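Local coordinates for putative alpha/beta hydrolase fold protein (Candidatus Nitrososphaera gargensis, PDB 5A62), which is a carboxylesterase of the alpha/beta hydrolase fold, cleaving carboxylic ester bonds, at the interface of chains A and B. Residues are numbered along the deposited sequence; one frame, centred on the assembly and turned at random. Chains: chain A/B, Putative alpha/beta hydrolase FOLD protein.

The interface of chains A and B. Residues chain A 71-72, 193, 197; chain B 71-72, 193, 197.
A:Val193 and B:Val193 meet across the two-fold axis that relates two copies of this alpha/beta hydrolase, each supplied by the end of helix 185-194. Aliphatic packing carries the centre of the patch. The two CG1 methyls, A:Val193 CG1 and B:Val193 CG1, touch at 3.8 Å, and the two isopropyl groups cross obliquely. On each valine this methyl lies anti to the backbone N (chi1 167°), which directs it at its twin across the axis. A second symmetric pair sits beside the valines: A:Ala71 CB and B:Ala71 CB abut methyl to methyl at 3.7 Å, each also approaching the alpha carbon of the other alanine, with A:Ala71 CB 4.0 Å from B:Ala71 CA. Both alanines belong to the loop that leads into helix 74-87, in an extended backbone conformation.

Methyl-to-backbone contacts flank the valine pair, against the residue that follows Ala71. The forked valine side chain uses both branches against the main chain of the partner's Tyr72: A:Val193 CG1 lies 3.8 Å from the carbonyl oxygen B:Tyr72 O, and A:Val193 CG2 lies 4.0 Å from that same oxygen. The second branch also reaches the carbonyl carbon, A:Val193 CG2 to B:Tyr72 C being 4.1 Å. B:Val193 sets both its methyls against the carbonyl oxygen of A:Tyr72 in the same way. These are van der Waals contacts, and the tyrosines take part through their main chain, while their rings turn back towards their own subunits.

At the margin stands Thr197 of the 3-10 helix 195-197, which offers its methyl rather than its hydroxyl: A:Thr197 CG2 is 4.3 Å from B:Val193 CG1, a looser contact repeated by B:Thr197. The patch is small, burying 119 Å² summed over both chains, and is one part of a larger symmetric interface. This two-fold pairing is that of the deposited assembly and may or may not persist in solution.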
# COMPACT_ATOMS: atom_id res chain seq x y z
N ALA A 71 3.61 1.96 7.31
CA ALA A 71 3.31 1.50 5.95
C ALA A 71 4.59 1.23 5.28
O ALA A 71 5.59 1.90 5.58
CB ALA A 71 2.54 2.55 5.14
N TYR A 72 4.56 0.35 4.29
CA TYR A 72 5.79 0.01 3.56
C TYR A 72 5.43 -0.71 2.31
O TYR A 72 4.25 -1.07 2.08
CB TYR A 72 6.68 -0.86 4.42
CG TYR A 72 6.06 -2.13 4.95
CD1 TYR A 72 5.85 -3.20 4.12
CD2 TYR A 72 5.50 -2.20 6.22
CE1 TYR A 72 5.22 -4.33 4.54
CE2 TYR A 72 4.88 -3.36 6.69
CZ TYR A 72 4.74 -4.43 5.82
OH TYR A 72 4.13 -5.59 6.23
N VAL A 193 -1.94 -4.19 3.02
CA VAL A 193 -1.79 -3.08 2.09
C VAL A 193 -0.54 -3.33 1.18
O VAL A 193 -0.55 -3.04 -0.00
CB VAL A 193 -1.73 -1.75 2.85
CG1 VAL A 193 -1.26 -0.63 1.93
CG2 VAL A 193 -3.07 -1.44 3.49
N THR A 197 1.71 -3.67 -3.58
CA THR A 197 2.98 -3.10 -4.03
C THR A 197 3.90 -4.14 -4.62
O THR A 197 5.06 -3.81 -4.96
CB THR A 197 3.72 -2.34 -2.91
OG1 THR A 197 4.23 -3.30 -1.98
CG2 THR A 197 2.79 -1.43 -2.20
N ALA B 71 -1.03 2.61 7.90
CA ALA B 71 -1.20 2.23 6.50
C ALA B 71 -2.64 2.22 6.21
O ALA B 71 -3.44 1.91 7.11
CB ALA B 71 -0.62 0.85 6.18
N TYR B 72 -2.99 2.42 4.95
CA TYR B 72 -4.41 2.43 4.56
C TYR B 72 -4.51 2.33 3.08
O TYR B 72 -3.50 2.40 2.35
CB TYR B 72 -5.07 3.70 5.05
CG TYR B 72 -4.44 4.99 4.60
CD1 TYR B 72 -4.59 5.43 3.29
CD2 TYR B 72 -3.53 5.69 5.39
CE1 TYR B 72 -3.97 6.54 2.83
CE2 TYR B 72 -2.91 6.85 4.94
CZ TYR B 72 -3.13 7.27 3.64
OH TYR B 72 -2.54 8.41 3.16
N VAL B 193 2.37 4.96 -0.46
CA VAL B 193 2.05 3.54 -0.55
C VAL B 193 0.57 3.38 -1.02
O VAL B 193 0.25 2.49 -1.80
CB VAL B 193 2.34 2.84 0.78
CG1 VAL B 193 1.72 1.45 0.80
CG2 VAL B 193 3.84 2.80 1.04
N THR B 197 -3.04 1.31 -4.27
CA THR B 197 -4.33 0.71 -3.94
C THR B 197 -5.47 1.35 -4.68
O THR B 197 -6.65 0.99 -4.42
CB THR B 197 -4.62 0.74 -2.42
OG1 THR B 197 -4.91 2.09 -2.04
CG2 THR B 197 -3.45 0.27 -1.66